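Local coordinates for putative iron binding protein (Bordetella pertussis Tohama I, PDB 1Y9U), which probably binds ferric iron in the periplasm through tyrosinate ligands, as a solute-binding protein serving iron uptake, at residues A[9-14]-A[53-58]; A[24-29]-A[255-260]; A[97-102]-A[237-242]; A[108-113]-A[194-199]. All blocks are in the same frame, centred on the assembly; numbering follows the deposited sequence. Where two conformers were deposited one is given.

Interaction 1. Residues A[9-14]-A[53-58]; sequences SLYTTR and KSPADV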
loop_
_atom_site.group_PDB
_atom_site.type_symbol
_atom_site.label_atom_id
_atom_site.label_comp_id
_atom_site.label_asym_id
_atom_site.label_seq_id
_atom_site.Cartn_x
_atom_site.Cartn_y
_atom_site.Cartn_z
ATOM N N SER A 9 14.869 18.716 3.590
ATOM C CA SER A 9 14.310 18.512 2.262
ATOM C C SER A 9 13.690 17.117 2.113
ATOM O O SER A 9 14.358 16.110 2.248
ATOM C CB SER A 9 15.373 18.741 1.184
ATOM O OG SER A 9 15.794 20.095 1.194
ATOM N N LEU A 10 12.398 17.099 1.818
ATOM C CA LEU A 10 11.655 15.852 1.597
ATOM C C LEU A 10 11.468 15.631 0.113
ATOM O O LEU A 10 10.762 16.391 -0.527
ATOM C CB LEU A 10 10.297 15.941 2.275
ATOM C CG LEU A 10 9.346 14.747 2.043
ATOM C CD1 LEU A 10 9.894 13.466 2.650
ATOM C CD2 LEU A 10 7.967 15.071 2.593
ATOM N N TYR A 11 12.101 14.598 -0.420
ATOM C CA TYR A 11 11.853 14.175 -1.798
ATOM C C TYR A 11 10.769 13.108 -1.743
ATOM O O TYR A 11 10.965 12.077 -1.111
ATOM C CB TYR A 11 13.104 13.562 -2.430
ATOM C CG TYR A 11 14.175 14.533 -2.915
ATOM C CD1 TYR A 11 14.454 15.724 -2.246
ATOM C CD2 TYR A 11 14.930 14.228 -4.035
ATOM C CE1 TYR A 11 15.446 16.576 -2.698
ATOM C CE2 TYR A 11 15.921 15.078 -4.482
ATOM C CZ TYR A 11 16.162 16.241 -3.816
ATOM O OH TYR A 11 17.157 17.076 -4.267
ATOM N N THR A 12 9.655 13.343 -2.435
ATOM C CA THR A 12 8.476 12.486 -2.328
ATOM C C THR A 12 7.839 12.197 -3.668
ATOM O O THR A 12 7.668 13.096 -4.475
ATOM C CB THR A 12 7.437 13.120 -1.402
ATOM O OG1 THR A 12 6.225 12.338 -1.430
ATOM C CG2 THR A 12 7.069 14.559 -1.841
ATOM N N THR A 13 7.458 10.939 -3.879
ATOM C CA THR A 13 6.693 10.560 -5.061
ATOM C C THR A 13 5.196 10.615 -4.775
ATOM O O THR A 13 4.375 10.353 -5.670
ATOM C CB THR A 13 7.078 9.158 -5.551
ATOM O OG1 THR A 13 6.604 8.168 -4.619
ATOM C CG2 THR A 13 8.610 8.957 -5.642
ATOM N N ARG A 14 4.831 10.894 -3.522
ATOM C CA ARG A 14 3.438 11.134 -3.137
ATOM C C ARG A 14 3.084 12.599 -3.332
ATOM O O ARG A 14 3.864 13.470 -2.915
ATOM C CB ARG A 14 3.218 10.762 -1.664
ATOM C CG ARG A 14 3.649 9.362 -1.308
ATOM C CD ARG A 14 2.773 8.746 -0.223
ATOM N NE ARG A 14 1.507 8.290 -0.815
ATOM C CZ ARG A 14 0.609 7.542 -0.181
ATOM N NH1 ARG A 14 0.782 7.196 1.085
ATOM N NH2 ARG A 14 -0.474 7.156 -0.807
ATOM N N LYS A 53 26.403 15.617 -2.993
ATOM C CA LYS A 53 25.836 16.872 -2.511
ATOM C C LYS A 53 24.329 17.014 -2.751
ATOM O O LYS A 53 23.787 18.114 -2.634
ATOM C CB LYS A 53 26.577 18.072 -3.125
ATOM C CG LYS A 53 28.051 18.191 -2.736
ATOM C CD LYS A 53 28.217 18.087 -1.237
ATOM C CE LYS A 53 29.535 18.617 -0.768
ATOM N NZ LYS A 53 29.779 18.182 0.621
ATOM N N SER A 54 23.642 15.914 -3.059
ATOM C CA SER A 54 22.185 15.956 -3.214
ATOM C C SER A 54 21.576 16.580 -1.963
ATOM O O SER A 54 21.929 16.159 -0.849
ATOM C CB SER A 54 21.616 14.551 -3.405
ATOM O OG SER A 54 20.192 14.592 -3.441
ATOM N N PRO A 55 20.689 17.565 -2.112
ATOM C CA PRO A 55 20.007 18.170 -0.962
ATOM C C PRO A 55 19.022 17.250 -0.242
ATOM O O PRO A 55 18.536 17.630 0.818
ATOM C CB PRO A 55 19.204 19.320 -1.576
ATOM C CG PRO A 55 19.706 19.493 -2.931
ATOM C CD PRO A 55 20.277 18.207 -3.369
ATOM N N ALA A 56 18.691 16.100 -0.818
ATOM C CA ALA A 56 17.659 15.241 -0.217
ATOM C C ALA A 56 18.023 14.797 1.200
ATOM O O ALA A 56 19.132 14.311 1.450
ATOM C CB ALA A 56 17.426 14.019 -1.082
ATOM N N ASP A 57 17.057 14.934 2.106
ATOM C CA ASP A 57 17.192 14.472 3.483
ATOM C C ASP A 57 16.384 13.203 3.750
ATOM O O ASP A 57 16.892 12.251 4.330
ATOM C CB ASP A 57 16.768 15.581 4.460
ATOM C CG ASP A 57 17.771 16.702 4.530
ATOM O OD1 ASP A 57 18.952 16.380 4.746
ATOM O OD2 ASP A 57 17.440 17.894 4.413
ATOM N N VAL A 58 15.117 13.229 3.352
ATOM C CA VAL A 58 14.192 12.114 3.542
ATOM C C VAL A 58 13.580 11.777 2.182
ATOM O O VAL A 58 13.186 12.674 1.446
ATOM C CB VAL A 58 13.078 12.487 4.540
ATOM C CG1 VAL A 58 12.042 11.375 4.654
ATOM C CG2 VAL A 58 13.672 12.792 5.910
HETATM O O HOH W 1 18.230 19.968 2.163
#
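The phenol ring of Tyr11 carries the methyl of Ala56 on one face: Ala56 CB stands 3.5 Å from the Tyr11 ring centroid, only 7° off the ring normal, a CH-pi contact over the middle of the ring. Beyond the ring, its hydroxyl touches the proline: Tyr11 OH lies 3.4 Å from Pro55 CD, the two side chains crossing obliquely. This is parallel beta pairing in the alpha/beta half of a periplasmic binding protein, with strand 7-12 between strands 33-38 and 58-62 and helix 43-50 forming the link from the one to the other. Tyr11 CG lies anti to its own carbonyl carbon (chi1 -78°), which lays the ring alongside the approach to strand 58-62, and the hydroxyl finds its polar partner in Glu50 of helix 43-50, which also bonds to Ser54 OG.

Backbone bonds set the register. Ser9 O is gripped twice, by Val58 N and by Asp57 N, both in the carbonyl plane, while Tyr11 N points nearly along the C=O axis of Val58 at 2.9 Å. On the other face of the sheet Leu10 CD1 reaches Val58 CG1 (3.6 Å), the two side chains crossing obliquely.

Asp57 turns back to hold the start of the pairing: its OD2 takes the Ser9 N-H through the anti lone pair at 2.8 Å, and OD1 accepts from Asn250 N. Ser9 OG bonds to Asn35 and meets a bridging water, whose protons go to Pro55 O (2.7 Å from the water oxygen) and to Asp57 OD2.

Interaction 2. Residues A[24-29]-A[255-260]; sequences DAFAKD and VKLLEY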
loop_
_atom_site.group_PDB
_atom_site.type_symbol
_atom_site.label_atom_id
_atom_site.label_comp_id
_atom_site.label_asym_id
_atom_site.label_seq_id
_atom_site.Cartn_x
_atom_site.Cartn_y
_atom_site.Cartn_z
ATOM N N ASP A 24 3.403 21.379 7.227
ATOM C CA ASP A 24 3.286 22.752 7.732
ATOM C C ASP A 24 3.222 22.773 9.252
ATOM O O ASP A 24 3.784 23.676 9.885
ATOM C CB ASP A 24 2.054 23.470 7.155
ATOM C CG ASP A 24 2.217 23.838 5.687
ATOM O OD1 ASP A 24 1.202 24.217 5.079
ATOM O OD2 ASP A 24 3.299 23.771 5.075
ATOM N N ALA A 25 2.528 21.807 9.850
ATOM C CA ALA A 25 2.488 21.723 11.313
ATOM C C ALA A 25 3.884 21.444 11.886
ATOM O O ALA A 25 4.303 22.072 12.861
ATOM C CB ALA A 25 1.518 20.676 11.753
ATOM N N PHE A 26 4.625 20.539 11.258
ATOM C CA PHE A 26 5.989 20.239 11.688
ATOM C C PHE A 26 6.866 21.481 11.618
ATOM O O PHE A 26 7.631 21.755 12.535
ATOM C CB PHE A 26 6.588 19.113 10.848
ATOM C CG PHE A 26 8.034 18.844 11.106
ATOM C CD1 PHE A 26 8.418 17.986 12.107
ATOM C CD2 PHE A 26 9.016 19.417 10.322
ATOM C CE1 PHE A 26 9.745 17.706 12.332
ATOM C CE2 PHE A 26 10.342 19.148 10.545
ATOM C CZ PHE A 26 10.710 18.284 11.561
ATOM N N ALA A 27 6.772 22.209 10.513
ATOM C CA ALA A 27 7.572 23.412 10.345
ATOM C C ALA A 27 7.222 24.485 11.369
ATOM O O ALA A 27 8.120 25.097 11.938
ATOM C CB ALA A 27 7.399 23.960 8.947
ATOM N N LYS A 28 5.933 24.710 11.589
ATOM C CA LYS A 28 5.474 25.710 12.556
ATOM C C LYS A 28 6.001 25.393 13.955
ATOM O O LYS A 28 6.583 26.246 14.640
ATOM C CB LYS A 28 3.944 25.782 12.562
ATOM C CG LYS A 28 3.353 26.847 13.482
ATOM C CD LYS A 28 1.841 26.968 13.321
ATOM C CE LYS A 28 1.440 27.911 12.176
ATOM N NZ LYS A 28 -0.051 27.958 11.960
ATOM N N ASP A 29 5.819 24.145 14.364
ATOM C CA ASP A 29 6.106 23.735 15.733
ATOM C C ASP A 29 7.592 23.628 16.008
ATOM O O ASP A 29 8.057 24.014 17.082
ATOM C CB ASP A 29 5.418 22.399 16.026
ATOM C CG ASP A 29 3.907 22.524 16.157
ATOM O OD1 ASP A 29 3.384 23.658 16.266
ATOM O OD2 ASP A 29 3.159 21.520 16.164
ATOM N N VAL A 255 16.038 12.883 10.614
ATOM C CA VAL A 255 15.554 11.928 11.605
ATOM C C VAL A 255 14.385 12.542 12.374
ATOM O O VAL A 255 13.401 11.865 12.624
ATOM C CB VAL A 255 16.686 11.437 12.548
ATOM C CG1 VAL A 255 16.151 10.511 13.642
ATOM C CG2 VAL A 255 17.761 10.716 11.748
ATOM N N LYS A 256 14.456 13.833 12.702
ATOM C CA LYS A 256 13.348 14.491 13.387
ATOM C C LYS A 256 12.077 14.430 12.552
ATOM O O LYS A 256 11.000 14.158 13.061
ATOM C CB LYS A 256 13.688 15.949 13.715
ATOM C CG LYS A 256 14.708 16.123 14.822
ATOM C CD LYS A 256 14.915 17.587 15.156
ATOM C CE LYS A 256 15.649 17.743 16.494
ATOM N NZ LYS A 256 16.393 19.022 16.614
ATOM N N LEU A 257 12.200 14.686 11.259
ATOM C CA LEU A 257 11.041 14.627 10.370
ATOM C C LEU A 257 10.487 13.211 10.267
ATOM O O LEU A 257 9.286 13.013 10.362
ATOM C CB LEU A 257 11.377 15.172 8.986
ATOM C CG LEU A 257 10.261 15.107 7.940
ATOM C CD1 LEU A 257 9.056 15.902 8.410
ATOM C CD2 LEU A 257 10.794 15.644 6.626
ATOM N N LEU A 258 11.354 12.221 10.122
ATOM C CA LEU A 258 10.871 10.859 9.981
ATOM C C LEU A 258 10.200 10.395 11.280
ATOM O O LEU A 258 9.164 9.743 11.261
ATOM C CB LEU A 258 12.018 9.961 9.544
ATOM C CG LEU A 258 11.759 8.501 9.225
ATOM C CD1 LEU A 258 10.743 8.400 8.133
ATOM C CD2 LEU A 258 13.063 7.839 8.818
ATOM N N GLU A 259 10.770 10.766 12.424
ATOM C CA GLU A 259 10.152 10.452 13.705
ATOM C C GLU A 259 8.805 11.168 13.849
ATOM O O GLU A 259 7.851 10.613 14.387
ATOM C CB GLU A 259 11.105 10.803 14.872
ATOM C CG GLU A 259 12.303 9.875 14.924
ATOM C CD GLU A 259 13.355 10.235 15.954
ATOM O OE1 GLU A 259 13.374 11.415 16.377
ATOM O OE2 GLU A 259 14.136 9.339 16.328
ATOM N N TYR A 260 8.709 12.402 13.369
ATOM C CA TYR A 260 7.442 13.129 13.379
ATOM C C TYR A 260 6.379 12.387 12.549
ATOM O O TYR A 260 5.219 12.308 12.930
ATOM C CB TYR A 260 7.630 14.556 12.834
ATOM C CG TYR A 260 6.337 15.244 12.511
ATOM C CD1 TYR A 260 5.515 15.719 13.507
ATOM C CD2 TYR A 260 5.907 15.365 11.200
ATOM C CE1 TYR A 260 4.327 16.338 13.218
ATOM C CE2 TYR A 260 4.727 15.980 10.893
ATOM C CZ TYR A 260 3.923 16.466 11.901
ATOM O OH TYR A 260 2.729 17.092 11.607
#
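Helix segments 24-29 and 255-260 run at 127° to each other, their axes 11.2 Å apart at closest approach, a separation bridged by large side chains with the backbones well apart. Phe26 does most of the bridging. With CG anti to the backbone N, its ring extends straight toward helix 251-261 and enters between Leu257 and Tyr260. Leu257 CD1 sits over the centre of one face, 4.0 Å from the Phe26 ring centroid and 8° off the normal, a CH-pi contact; the far tip of the ring, Phe26 CZ, reaches Leu257 CA at 3.9 Å.

Tyr260 also has CG anti to its backbone N and extends the other way, so the two aromatic side chains slide past each other in opposite directions. Their planes meet obliquely at 48°. Phe26 CD1 touches Tyr260 CG at 3.5 Å, and Phe26 CB lies over the Tyr260 face, offset toward its rim, 3.8 Å from the ring centroid. At the far end of the phenol, Tyr260 OH comes within 3.8 Å of Ala25 CB and makes a weak hydrogen bond to Leu22 O.

The contact joins two helices of one domain of this binding-protein fold, and Leu258 carries helix 251-261 onto strand 237-245 beneath. No hydrogen bond links the two segments: cohesion across the pair rests on dispersion and CH-pi contacts between closely fitted side chains.

Interaction 3. Residues A[97-102]-A[237-242]; sequences GSWYAL and VNISGA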
loop_
_atom_site.group_PDB
_atom_site.type_symbol
_atom_site.label_atom_id
_atom_site.label_comp_id
_atom_site.label_asym_id
_atom_site.label_seq_id
_atom_site.Cartn_x
_atom_site.Cartn_y
_atom_site.Cartn_z
ATOM N N GLY A 97 17.366 0.316 10.680
ATOM C CA GLY A 97 16.737 1.570 10.332
ATOM C C GLY A 97 16.979 1.980 8.901
ATOM O O GLY A 97 17.088 3.152 8.619
ATOM N N SER A 98 16.973 1.015 7.983
ATOM C CA SER A 98 17.184 1.300 6.575
ATOM C C SER A 98 15.957 1.893 5.811
ATOM O O SER A 98 16.116 2.670 4.878
ATOM C CB SER A 98 17.688 0.030 5.872
ATOM O OG SER A 98 16.802 -1.066 6.097
ATOM N N TRP A 99 14.752 1.483 6.183
ATOM C CA TRP A 99 13.494 2.020 5.639
ATOM C C TRP A 99 12.401 1.721 6.652
ATOM O O TRP A 99 12.536 0.824 7.471
ATOM C CB TRP A 99 13.117 1.399 4.275
ATOM C CG TRP A 99 13.032 -0.079 4.287
ATOM C CD1 TRP A 99 14.022 -0.963 3.967
ATOM C CD2 TRP A 99 11.893 -0.869 4.625
ATOM N NE1 TRP A 99 13.583 -2.249 4.133
ATOM C CE2 TRP A 99 12.270 -2.224 4.519
ATOM C CE3 TRP A 99 10.583 -0.576 5.029
ATOM C CZ2 TRP A 99 11.393 -3.270 4.799
ATOM C CZ3 TRP A 99 9.723 -1.614 5.318
ATOM C CH2 TRP A 99 10.133 -2.947 5.210
ATOM N N TYR A 100 11.325 2.485 6.585
ATOM C CA TYR A 100 10.231 2.366 7.526
ATOM C C TYR A 100 8.880 2.565 6.839
ATOM O O TYR A 100 8.722 3.523 6.096
ATOM C CB TYR A 100 10.365 3.459 8.578
ATOM C CG TYR A 100 11.501 3.275 9.531
ATOM C CD1 TYR A 100 12.741 3.831 9.271
ATOM C CD2 TYR A 100 11.318 2.568 10.709
ATOM C CE1 TYR A 100 13.798 3.649 10.186
ATOM C CE2 TYR A 100 12.347 2.393 11.611
ATOM C CZ TYR A 100 13.556 2.928 11.352
ATOM O OH TYR A 100 14.546 2.762 12.292
ATOM N N ALA A 101 7.915 1.681 7.098
ATOM C CA ALA A 101 6.533 1.916 6.669
ATOM C C ALA A 101 5.929 3.087 7.422
ATOM O O ALA A 101 6.186 3.280 8.602
ATOM C CB ALA A 101 5.670 0.677 6.878
ATOM N N LEU A 102 5.119 3.859 6.705
ATOM C CA LEU A 102 4.333 4.965 7.247
ATOM C C LEU A 102 2.830 4.753 7.157
ATOM O O LEU A 102 2.094 5.331 7.964
ATOM C CB LEU A 102 4.705 6.269 6.544
ATOM C CG LEU A 102 6.160 6.727 6.693
ATOM C CD1 LEU A 102 6.365 8.005 5.891
ATOM C CD2 LEU A 102 6.550 6.970 8.146
ATOM N N VAL A 237 -0.855 -6.598 2.988
ATOM C CA VAL A 237 -0.643 -5.166 2.882
ATOM C C VAL A 237 0.614 -4.838 2.086
ATOM O O VAL A 237 1.655 -5.508 2.195
ATOM C CB VAL A 237 -0.587 -4.447 4.264
ATOM C CG1 VAL A 237 -1.818 -4.759 5.093
ATOM C CG2 VAL A 237 0.708 -4.743 5.036
ATOM N N ASN A 238 0.502 -3.838 1.228
ATOM C CA ASN A 238 1.701 -3.115 0.788
ATOM C C ASN A 238 1.763 -1.831 1.645
ATOM O O ASN A 238 0.950 -1.635 2.562
ATOM C CB ASN A 238 1.758 -2.850 -0.743
ATOM C CG ASN A 238 3.200 -2.781 -1.305
ATOM O OD1 ASN A 238 4.129 -2.373 -0.637
ATOM N ND2 ASN A 238 3.382 -3.263 -2.559
ATOM N N ILE A 239 2.726 -0.975 1.370
ATOM C CA ILE A 239 2.966 0.175 2.222
ATOM C C ILE A 239 3.314 1.419 1.455
ATOM O O ILE A 239 3.737 1.365 0.314
ATOM C CB ILE A 239 4.130 -0.136 3.204
ATOM C CG1 ILE A 239 5.452 -0.359 2.449
ATOM C CG2 ILE A 239 3.788 -1.292 4.130
ATOM C CD1 ILE A 239 6.673 -0.438 3.382
ATOM N N SER A 240 3.161 2.557 2.117
ATOM C CA SER A 240 3.994 3.722 1.797
ATOM C C SER A 240 5.085 3.787 2.860
ATOM O O SER A 240 4.944 3.216 3.934
ATOM C CB SER A 240 3.200 5.030 1.774
ATOM O OG SER A 240 2.904 5.470 3.097
ATOM N N GLY A 241 6.165 4.484 2.563
ATOM C CA GLY A 241 7.251 4.524 3.527
ATOM C C GLY A 241 8.335 5.492 3.154
ATOM O O GLY A 241 8.229 6.222 2.185
ATOM N N ALA A 242 9.395 5.499 3.956
ATOM C CA ALA A 242 10.441 6.481 3.841
ATOM C C ALA A 242 11.750 5.975 4.399
ATOM O O ALA A 242 11.820 5.004 5.120
ATOM C CB ALA A 242 10.009 7.749 4.557
#
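Strands 100-102 and 237-242 pair antiparallel but strongly twisted, with segment axes 115° apart in direction and 4.3 Å at closest approach. Tyr100 and Ala242 form the hydrogen-bonded pair, exchanging two backbone bonds of 3.0 Å, Tyr100 N to Ala242 O and Ala242 N to Tyr100 O. Ala101 and Gly241 make the next, non-hydrogen-bonded pair, their CA atoms very close; Tyr100 O lies 3.1 Å from Gly241 CA. Beyond it Leu102 N gives Ser240 O an almost straight bond (2.9 Å, 176°), although the donor stands above the carbonyl plane.

Side chains part to the two faces of the sheet. Ile239 CD1 fits between Trp99 CZ3 and Ala101 CB, 3.8 Å from each, and the indole crosses the isoleucine at about a right angle in a layer shared with helix 64-72. On the other face Leu102 CD1 touches Ala242 CB (3.9 Å), under helix 251-261. Tyr100 OH bonds to Asp85 and Ser240 OG to Ser103 and Tyr270.

These strands run between lobes; the Ser240 side chain is about 9 Å from that of Tyr199, an iron ligand. Buried backbone polar groups satisfy one another, apolar side chains pack on both faces, and the Ser240 hydroxyl has its own partners.

Interaction 4. Residues A[108-113]-A[194-199]; sequences VLYVEK and GLANAY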
loop_
_atom_site.group_PDB
_atom_site.type_symbol
_atom_site.label_atom_id
_atom_site.label_comp_id
_atom_site.label_asym_id
_atom_site.label_seq_id
_atom_site.Cartn_x
_atom_site.Cartn_y
_atom_site.Cartn_z
ATOM N N VAL A 108 -8.040 -6.116 -0.431
ATOM C CA VAL A 108 -9.198 -6.746 0.176
ATOM C C VAL A 108 -10.181 -7.245 -0.885
ATOM O O VAL A 108 -9.934 -7.150 -2.077
ATOM C CB VAL A 108 -9.864 -5.761 1.172
ATOM C CG1 VAL A 108 -8.844 -5.261 2.226
ATOM C CG2 VAL A 108 -10.478 -4.573 0.459
ATOM N N LEU A 109 -11.309 -7.781 -0.427
ATOM C CA LEU A 109 -12.368 -8.255 -1.292
ATOM C C LEU A 109 -13.519 -7.266 -1.250
ATOM O O LEU A 109 -14.077 -6.998 -0.192
ATOM C CB LEU A 109 -12.851 -9.625 -0.832
ATOM C CG LEU A 109 -13.669 -10.419 -1.855
ATOM C CD1 LEU A 109 -12.801 -10.924 -3.023
ATOM C CD2 LEU A 109 -14.398 -11.573 -1.193
ATOM N N TYR A 110 -13.843 -6.679 -2.394
ATOM C CA TYR A 110 -15.086 -5.927 -2.533
ATOM C C TYR A 110 -16.190 -6.928 -2.756
ATOM O O TYR A 110 -15.998 -7.862 -3.524
ATOM C CB TYR A 110 -15.047 -5.009 -3.731
ATOM C CG TYR A 110 -14.044 -3.862 -3.721
ATOM C CD1 TYR A 110 -13.103 -3.679 -2.711
ATOM C CD2 TYR A 110 -14.046 -2.939 -4.781
ATOM C CE1 TYR A 110 -12.189 -2.631 -2.773
ATOM C CE2 TYR A 110 -13.155 -1.899 -4.834
ATOM C CZ TYR A 110 -12.242 -1.727 -3.812
ATOM O OH TYR A 110 -11.306 -0.717 -3.930
ATOM N N VAL A 111 -17.320 -6.755 -2.079
ATOM C CA VAL A 111 -18.407 -7.723 -2.088
ATOM C C VAL A 111 -19.725 -6.993 -2.277
ATOM O O VAL A 111 -19.969 -5.989 -1.607
ATOM C CB VAL A 111 -18.453 -8.511 -0.760
ATOM C CG1 VAL A 111 -19.593 -9.514 -0.756
ATOM C CG2 VAL A 111 -17.091 -9.183 -0.496
ATOM N N GLU A 112 -20.601 -7.509 -3.130
ATOM C CA GLU A 112 -21.940 -6.948 -3.268
ATOM C C GLU A 112 -22.542 -6.808 -1.873
ATOM O O GLU A 112 -22.434 -7.729 -1.059
ATOM C CB GLU A 112 -22.802 -7.861 -4.122
ATOM C CG GLU A 112 -24.019 -7.190 -4.733
ATOM C CD GLU A 112 -25.195 -7.012 -3.780
ATOM O OE1 GLU A 112 -25.333 -7.804 -2.826
ATOM O OE2 GLU A 112 -25.968 -6.043 -4.011
ATOM N N LYS A 113 -23.183 -5.675 -1.595
ATOM C CA LYS A 113 -23.483 -5.307 -0.224
ATOM C C LYS A 113 -24.329 -6.312 0.566
ATOM O O LYS A 113 -24.210 -6.378 1.780
ATOM C CB LYS A 113 -24.150 -3.930 -0.173
ATOM C CG LYS A 113 -25.546 -3.912 -0.803
ATOM C CD LYS A 113 -26.088 -2.501 -0.948
ATOM C CE LYS A 113 -27.467 -2.469 -1.596
ATOM N NZ LYS A 113 -28.525 -3.021 -0.688
ATOM N N GLY A 194 -14.582 -9.046 -5.902
ATOM C CA GLY A 194 -13.328 -8.807 -6.609
ATOM C C GLY A 194 -12.255 -8.327 -5.679
ATOM O O GLY A 194 -12.562 -7.855 -4.597
ATOM N N LEU A 195 -11.005 -8.424 -6.101
ATOM C CA LEU A 195 -9.888 -7.973 -5.274
ATOM C C LEU A 195 -9.518 -6.572 -5.673
ATOM O O LEU A 195 -9.395 -6.271 -6.857
ATOM C CB LEU A 195 -8.651 -8.863 -5.463
ATOM C CG LEU A 195 -8.664 -10.223 -4.784
ATOM C CD1 LEU A 195 -7.447 -11.034 -5.244
ATOM C CD2 LEU A 195 -8.680 -10.068 -3.274
ATOM N N ALA A 196 -9.357 -5.717 -4.671
ATOM C CA ALA A 196 -9.042 -4.311 -4.871
ATOM C C ALA A 196 -8.634 -3.709 -3.531
ATOM O O ALA A 196 -8.872 -4.289 -2.475
ATOM C CB ALA A 196 -10.215 -3.578 -5.478
ATOM N N ASN A 197 -7.985 -2.548 -3.555
ATOM C CA ASN A 197 -7.426 -1.998 -2.337
ATOM C C ASN A 197 -8.492 -1.268 -1.493
ATOM O O ASN A 197 -9.358 -0.565 -2.017
ATOM C CB ASN A 197 -6.265 -1.094 -2.627
ATOM C CG ASN A 197 -5.008 -1.848 -2.953
ATOM O OD1 ASN A 197 -4.949 -3.029 -2.801
ATOM N ND2 ASN A 197 -3.994 -1.140 -3.427
ATOM N N ALA A 198 -8.401 -1.414 -0.175
ATOM C CA ALA A 198 -9.408 -0.895 0.740
ATOM C C ALA A 198 -9.536 0.617 0.704
ATOM O O ALA A 198 -10.610 1.174 0.839
ATOM C CB ALA A 198 -9.059 -1.336 2.138
ATOM N N TYR A 199 -8.409 1.384 0.709
ATOM C CA TYR A 199 -8.464 2.963 0.566
ATOM C C TYR A 199 -9.392 3.473 -0.578
ATOM O O TYR A 199 -10.024 4.551 -0.478
ATOM C CB TYR A 199 -7.047 3.715 0.477
ATOM C CG TYR A 199 -6.182 3.413 -0.788
ATOM C CD1 TYR A 199 -6.465 4.057 -1.965
ATOM C CD2 TYR A 199 -5.119 2.538 -0.781
ATOM C CE1 TYR A 199 -5.742 3.834 -3.104
ATOM C CE2 TYR A 199 -4.398 2.289 -1.990
ATOM C CZ TYR A 199 -4.721 2.971 -3.087
ATOM O OH TYR A 199 -3.965 2.661 -4.195
#
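Tyr110 OH donates to Asn197 O at 2.7 Å, a short bond made by a side chain to a residue at the end of strand 193-197. The acceptor lies at the edge of the phenol ring, in its plane, whereas the hydroxyl stands above the plane of the Asn197 carbonyl. Two hydrogen-bonded pairs hold the backbones together. In one, Val108 N binds Ala196 O at 2.9 Å and Ala196 N answers to Val108 O; in the other, Tyr110 N points nearly along the Gly194 C=O axis at 2.8 Å while Gly194 N returns a bond to Tyr110 O. Between them Leu109 faces Leu195 as a non-hydrogen-bonded pair.

This antiparallel pairing belongs to the second lobe of the periplasmic binding-protein fold, where strand 100-112 lies between 193-197 and 220-223. Strand 193-197 runs directly into the helix bearing Tyr199 and Tyr200, both iron ligands in a structure of this protein, so the Tyr110 bond ties strand 100-112 to the chain just ahead of these ligands; Tyr110 also packs against Tyr200, consistent with a second-shell role. Asn197 OD1 is held by Arg107.

Packing follows the two faces. Tyr110 CG is anti to its carbonyl carbon (chi1 -65°), which carries the ring across Ala196: the methyl sits over one face, toward the rim, with Ala196 CB only 3.2 Å from Tyr110 CZ. Val108 CG2 meets Ala198 CB at 3.9 Å. On the opposite face Leu109 CD1 approaches Leu195 CD2 more loosely, at 4.2 Å.

How the interactions relate
Interactions 1, 2 and 3 cluster in one lobe, with centres 14 to 17 Å apart and side chains in touch: Val58 meets Leu257, Leu258 meets Ala242 and Tyr100, and Arg14 meets Ser240. Interaction 4 lies about 34 Å from the centres of 1 and 2, across the chain's centre, and 23 Å from that of 3. Strand 100-112 joins the two regions, pairing with 237-245 in interaction 3 and with 193-197 in interaction 4, within one sheet. Along the chain, interaction 4 is nested inside 3, and 3 inside 2, while 1 and 2 interleave. Between the segments of interaction 3 the chain passes through the second lobe, as in two-lobed binding proteins whose ligand site lies between lobes.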